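Local coordinates for MaoC domain protein dehydratase (Chloroflexus aurantiacus, PDB 4E3E) that catalyses the reversible dehydration of beta-methylmalyl-CoA to mesaconyl-CoA in the glyoxylate assimilation cycle of carbon dioxide fixation, at residues 319-324 against 335-340; 258-263 against 287-292. One frame throughout, in Å; residues are numbered along the deposited sequence. Where two conformers were deposited one is given.

Contact 1: residues 319-324 against 335-340; sequences DRPCHD and DPAVVL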
loop_
_atom_site.group_PDB
_atom_site.type_symbol
_atom_site.label_atom_id
_atom_site.label_comp_id
_atom_site.label_asym_id
_atom_site.label_seq_id
_atom_site.Cartn_x
_atom_site.Cartn_y
_atom_site.Cartn_z
ATOM N N ASP A 319 -5.194 9.107 22.834
ATOM C CA ASP A 319 -6.136 8.535 23.734
ATOM C C ASP A 319 -6.848 9.610 24.514
ATOM O O ASP A 319 -6.963 9.520 25.706
ATOM C CB ASP A 319 -5.439 7.557 24.660
ATOM C CG ASP A 319 -4.747 6.444 23.923
ATOM O OD1 ASP A 319 -5.026 6.190 22.765
ATOM O OD2 ASP A 319 -3.902 5.801 24.519
ATOM N N ARG A 320 -7.304 10.631 23.819
ATOM C CA ARG A 320 -7.842 11.887 24.370
ATOM C C ARG A 320 -8.298 11.842 25.833
ATOM O O ARG A 320 -9.187 11.054 26.192
ATOM C CB ARG A 320 -8.959 12.451 23.478
ATOM C CG ARG A 320 -10.362 11.939 23.773
ATOM C CD ARG A 320 -11.382 12.946 23.276
ATOM N NE ARG A 320 -10.825 14.298 23.284
ATOM C CZ ARG A 320 -11.468 15.374 22.844
ATOM N NH1 ARG A 320 -12.700 15.259 22.363
ATOM N NH2 ARG A 320 -10.882 16.566 22.884
ATOM N N PRO A 321 -7.697 12.699 26.685
ATOM C CA PRO A 321 -8.082 12.760 28.101
ATOM C C PRO A 321 -9.440 13.451 28.320
ATOM O O PRO A 321 -10.095 13.855 27.345
ATOM C CB PRO A 321 -6.940 13.562 28.739
ATOM C CG PRO A 321 -6.425 14.422 27.643
ATOM C CD PRO A 321 -6.582 13.621 26.377
ATOM N N CYS A 322 -9.867 13.553 29.565
ATOM C CA CYS A 322 -11.158 14.149 29.878
ATOM C C CYS A 322 -11.401 15.668 29.619
ATOM O O CYS A 322 -12.389 16.008 28.995
ATOM C CB CYS A 322 -11.544 13.713 31.294
ATOM S SG CYS A 322 -10.974 12.037 31.692
ATOM N N HIS A 323 -10.491 16.558 30.017
ATOM C CA HIS A 323 -10.549 17.981 29.666
ATOM C C HIS A 323 -10.427 18.205 28.181
ATOM O O HIS A 323 -9.522 17.668 27.532
ATOM C CB HIS A 323 -9.463 18.753 30.420
ATOM C CG HIS A 323 -8.091 18.116 30.335
ATOM N ND1 HIS A 323 -7.728 17.065 31.101
ATOM C CD2 HIS A 323 -6.989 18.414 29.530
ATOM C CE1 HIS A 323 -6.463 16.709 30.804
ATOM N NE2 HIS A 323 -6.011 17.536 29.844
ATOM N N ASP A 324 -11.356 18.979 27.626
ATOM C CA ASP A 324 -11.332 19.322 26.205
ATOM C C ASP A 324 -10.179 20.262 25.846
ATOM O O ASP A 324 -9.676 21.013 26.695
ATOM C CB ASP A 324 -12.670 19.917 25.754
ATOM C CG ASP A 324 -13.487 18.948 24.912
ATOM O OD1 ASP A 324 -13.780 17.826 25.386
ATOM O OD2 ASP A 324 -13.840 19.315 23.769
ATOM N N ASP A 335 0.675 19.075 28.288
ATOM C CA ASP A 335 -0.081 17.954 28.839
ATOM C C ASP A 335 0.548 16.640 28.354
ATOM O O ASP A 335 0.911 16.544 27.180
ATOM C CB ASP A 335 -1.533 18.081 28.361
ATOM C CG ASP A 335 -2.453 17.044 28.966
ATOM O OD1 ASP A 335 -3.270 17.414 29.833
ATOM O OD2 ASP A 335 -2.367 15.861 28.573
ATOM N N PRO A 336 0.690 15.630 29.251
ATOM C CA PRO A 336 1.340 14.374 28.850
ATOM C C PRO A 336 0.673 13.718 27.637
ATOM O O PRO A 336 1.322 12.945 26.930
ATOM C CB PRO A 336 1.209 13.468 30.092
ATOM C CG PRO A 336 0.359 14.204 31.082
ATOM C CD PRO A 336 0.370 15.658 30.689
ATOM N N ALA A 337 -0.598 14.040 27.393
ATOM C CA ALA A 337 -1.362 13.441 26.292
ATOM C C ALA A 337 -1.075 14.071 24.925
ATOM O O ALA A 337 -1.394 13.472 23.885
ATOM C CB ALA A 337 -2.857 13.490 26.598
ATOM N N VAL A 338 -0.472 15.262 24.918
ATOM C CA VAL A 338 -0.222 15.991 23.668
ATOM C C VAL A 338 1.055 15.493 22.969
ATOM O O VAL A 338 2.140 15.464 23.580
ATOM C CB VAL A 338 -0.139 17.520 23.900
ATOM C CG1 VAL A 338 0.246 18.242 22.611
ATOM C CG2 VAL A 338 -1.461 18.060 24.430
ATOM N N VAL A 339 0.931 15.135 21.686
ATOM C CA VAL A 339 2.052 14.563 20.925
ATOM C C VAL A 339 2.526 15.480 19.805
ATOM O O VAL A 339 3.654 15.333 19.310
ATOM C CB VAL A 339 1.745 13.142 20.365
ATOM C CG1 VAL A 339 1.561 12.131 21.513
ATOM C CG2 VAL A 339 0.553 13.163 19.398
ATOM N N LEU A 340 1.675 16.429 19.426
ATOM C CA LEU A 340 1.981 17.326 18.311
ATOM C C LEU A 340 1.395 18.698 18.575
ATOM O O LEU A 340 0.228 18.806 18.946
ATOM C CB LEU A 340 1.380 16.791 17.021
ATOM C CG LEU A 340 1.671 17.670 15.793
ATOM C CD1 LEU A 340 3.162 17.603 15.462
ATOM C CD2 LEU A 340 0.797 17.274 14.597
#
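His323 and Asp335 join the two limbs of the long connection between the antiparallel strands 307-318 and 338-349 through a histidine-carboxylate hydrogen bond. NE2 of His323 gives its hydrogen to OD1 of Asp335 at 2.7 Å, with an N-H...O angle of 143°, so the bond is short but bent. The carboxylate oxygen lies at the edge of the imidazole, tilted a little from the ring plane, whereas the nitrogen comes to the carboxylate from above its plane; the two flat groups are turned 52° apart. CG of Asp335 stands anti to the backbone N (chi1 -175°), which carries the carboxylate out to meet the ring.

The other oxygen works within its own segment. OD2 of Asp335 takes the backbone N-H of Ala337 at 2.8 Å through its anti lone pair, forming an Asx turn. The same residue opens a type I beta turn, closed by the bond from Val338 N to Asp335 O at 2.9 Å. These turns lead directly into strand 338-349, which begins with a classic beta bulge where Val339 and Leu340 both face Ala316 of strand 307-318.

Next to the polar pair, the ring of Pro321 sets its CD and CG against the methyl of Ala337, with CD 3.7 Å from CB. This is the apolar half of the contact, and Pro321 also packs on Pro326 farther along the connection. An alanine in place of Asp335 would probably leave His323 NE2 without its acceptor and the N-H of Ala337 without its Asx-turn partner, setting the imidazole free to turn. His323 is exposed and poorly ordered, while Asp335 is buried. In the conformer given, NH1 of Arg320 forms a salt bridge with Asp206.

Contact 2: residues 258-263 against 287-292; sequences RSLSFN and DTIYAW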
loop_
_atom_site.group_PDB
_atom_site.type_symbol
_atom_site.label_atom_id
_atom_site.label_comp_id
_atom_site.label_asym_id
_atom_site.label_seq_id
_atom_site.Cartn_x
_atom_site.Cartn_y
_atom_site.Cartn_z
ATOM N N ARG A 258 -3.745 16.344 10.052
ATOM C CA ARG A 258 -4.276 17.061 8.909
ATOM C C ARG A 258 -5.499 16.325 8.347
ATOM O O ARG A 258 -6.539 16.952 8.065
ATOM C CB ARG A 258 -3.183 17.257 7.852
ATOM C CG ARG A 258 -3.652 17.726 6.468
ATOM C CD ARG A 258 -4.263 19.129 6.392
ATOM N NE ARG A 258 -4.433 19.484 4.969
ATOM C CZ ARG A 258 -5.217 20.446 4.494
ATOM N NH1 ARG A 258 -5.938 21.225 5.317
ATOM N NH2 ARG A 258 -5.270 20.642 3.179
ATOM N N SER A 259 -5.385 14.999 8.198
ATOM C CA SER A 259 -6.500 14.207 7.707
ATOM C C SER A 259 -7.729 14.363 8.615
ATOM O O SER A 259 -8.812 14.673 8.136
ATOM C CB SER A 259 -6.107 12.742 7.581
ATOM O OG SER A 259 -7.200 12.031 7.046
ATOM N N LEU A 260 -7.549 14.177 9.923
ATOM C CA LEU A 260 -8.629 14.355 10.888
ATOM C C LEU A 260 -9.244 15.756 10.860
ATOM O O LEU A 260 -10.457 15.921 11.063
ATOM C CB LEU A 260 -8.098 14.104 12.300
ATOM C CG LEU A 260 -7.631 12.699 12.659
ATOM C CD1 LEU A 260 -6.943 12.718 14.015
ATOM C CD2 LEU A 260 -8.787 11.704 12.634
ATOM N N SER A 261 -8.406 16.769 10.624
ATOM C CA SER A 261 -8.869 18.156 10.547
ATOM C C SER A 261 -9.928 18.390 9.451
ATOM O O SER A 261 -10.660 19.390 9.517
ATOM C CB SER A 261 -7.696 19.133 10.369
ATOM O OG SER A 261 -7.353 19.275 8.992
ATOM N N PHE A 262 -10.016 17.481 8.466
ATOM C CA PHE A 262 -11.080 17.556 7.436
ATOM C C PHE A 262 -12.460 17.726 8.078
ATOM O O PHE A 262 -13.318 18.426 7.541
ATOM C CB PHE A 262 -11.112 16.329 6.513
ATOM C CG PHE A 262 -12.148 16.442 5.382
ATOM C CD1 PHE A 262 -11.845 17.107 4.199
ATOM C CD2 PHE A 262 -13.424 15.904 5.530
ATOM C CE1 PHE A 262 -12.781 17.226 3.181
ATOM C CE2 PHE A 262 -14.374 16.017 4.522
ATOM C CZ PHE A 262 -14.052 16.678 3.340
ATOM N N ASN A 263 -12.671 17.070 9.220
ATOM C CA ASN A 263 -13.881 17.254 9.985
ATOM C C ASN A 263 -13.795 18.593 10.709
ATOM O O ASN A 263 -13.369 18.654 11.867
ATOM C CB ASN A 263 -14.087 16.101 10.995
ATOM C CG ASN A 263 -15.461 16.145 11.637
ATOM O OD1 ASN A 263 -16.365 16.808 11.127
ATOM N ND2 ASN A 263 -15.631 15.441 12.761
ATOM N N ASP A 287 -1.338 3.546 19.939
ATOM C CA ASP A 287 -1.885 4.823 20.358
ATOM C C ASP A 287 -3.007 5.237 19.429
ATOM O O ASP A 287 -2.907 5.087 18.200
ATOM C CB ASP A 287 -0.802 5.904 20.361
ATOM C CG ASP A 287 0.218 5.720 21.493
ATOM O OD1 ASP A 287 -0.061 4.996 22.473
ATOM O OD2 ASP A 287 1.313 6.317 21.407
ATOM N N THR A 288 -4.071 5.790 19.999
ATOM C CA THR A 288 -5.137 6.385 19.161
ATOM C C THR A 288 -5.005 7.908 19.094
ATOM O O THR A 288 -5.037 8.584 20.121
ATOM C CB THR A 288 -6.524 5.972 19.683
ATOM O OG1 THR A 288 -6.571 4.543 19.758
ATOM C CG2 THR A 288 -7.648 6.471 18.772
ATOM N N ILE A 289 -4.876 8.443 17.876
ATOM C CA ILE A 289 -4.609 9.855 17.688
ATOM C C ILE A 289 -5.920 10.617 17.465
ATOM O O ILE A 289 -6.747 10.223 16.619
ATOM C CB ILE A 289 -3.678 10.108 16.466
ATOM C CG1 ILE A 289 -2.318 9.387 16.632
ATOM C CG2 ILE A 289 -3.474 11.603 16.252
ATOM C CD1 ILE A 289 -1.634 9.592 17.998
ATOM N N TYR A 290 -6.090 11.703 18.226
ATOM C CA TYR A 290 -7.185 12.656 18.049
ATOM C C TYR A 290 -6.585 14.018 17.761
ATOM O O TYR A 290 -5.401 14.241 18.008
ATOM C CB TYR A 290 -7.969 12.787 19.336
ATOM C CG TYR A 290 -8.712 11.561 19.767
ATOM C CD1 TYR A 290 -8.089 10.575 20.546
ATOM C CD2 TYR A 290 -10.060 11.406 19.446
ATOM C CE1 TYR A 290 -8.790 9.454 20.975
ATOM C CE2 TYR A 290 -10.773 10.294 19.869
ATOM C CZ TYR A 290 -10.135 9.323 20.625
ATOM O OH TYR A 290 -10.853 8.237 21.034
ATOM N N ALA A 291 -7.397 14.942 17.264
ATOM C CA ALA A 291 -6.896 16.270 16.942
ATOM C C ALA A 291 -7.930 17.348 17.255
ATOM O O ALA A 291 -9.146 17.104 17.206
ATOM C CB ALA A 291 -6.467 16.343 15.475
ATOM N N TRP A 292 -7.430 18.527 17.608
ATOM C CA TRP A 292 -8.245 19.734 17.638
ATOM C C TRP A 292 -7.464 20.907 17.100
ATOM O O TRP A 292 -6.229 20.912 17.125
ATOM C CB TRP A 292 -8.802 19.999 19.042
ATOM C CG TRP A 292 -7.758 20.350 20.075
ATOM C CD1 TRP A 292 -7.056 19.482 20.918
ATOM C CD2 TRP A 292 -7.268 21.687 20.413
ATOM N NE1 TRP A 292 -6.194 20.181 21.733
ATOM C CE2 TRP A 292 -6.269 21.506 21.475
ATOM C CE3 TRP A 292 -7.542 22.971 19.952
ATOM C CZ2 TRP A 292 -5.596 22.577 22.036
ATOM C CZ3 TRP A 292 -6.858 24.048 20.531
ATOM C CH2 TRP A 292 -5.908 23.853 21.546
#
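Leu260 of helix 258-263 meets Ile289 and Ala291 of strand 288-292 by apolar contact, and one methyl does the touching. CD1 of Leu260 lies 3.9 Å from CB of Ala291 and 4.3 Å from CG2 of Ile289. CG of Leu260 sits anti to the carbonyl carbon (chi1 -66°), extending the branch from the helix to the strand. The same methyl also rests on the strand backbone, 3.6 Å from the carbonyl O of Ile289. The small Ala291 probably helps the helix to approach, the axes of the two short segments passing 7.9 Å apart at an angle of 54°.

Polar bonds do not cross between the segments. On the helix, the hydroxyl of Ser261 donates to O of Arg258 at 2.6 Å, turning this polar group back onto its own backbone. From the other face of the strand, Tyr290 points away from the helix, and its OH is hydrogen-bonded to ND2 of Asn234 in the second subunit.

Leu260 also packs on Asp209 of strand 204-212, outermost within this chain's sheet, while Ala291 and Ile289 touch strand 307-318. A helix laid against an antiparallel sheet in this way is characteristic of the hotdog fold, to whose clan this hydratase belongs.

In the fold
Following the chain from its N terminus, contact 2 comes first: helix 250-265 meets strand 288-300 after the intervening strand 270-278 has been laid into the sheet. Contact 1 follows in series, neither nested in contact 2 nor crossing it, and closes the helix-free loop between strands 307-318 and 338-349. The two centres are about 12 Å apart. They join where Asp319 N lies 2.8 Å from Thr288 O, a probable hydrogen bond, and where the backbone of Arg320 packs on the ring of Tyr290. Helix, sheet and sheet-end loop are thus connected, and both contacts have residues touching the second subunit, including its His236.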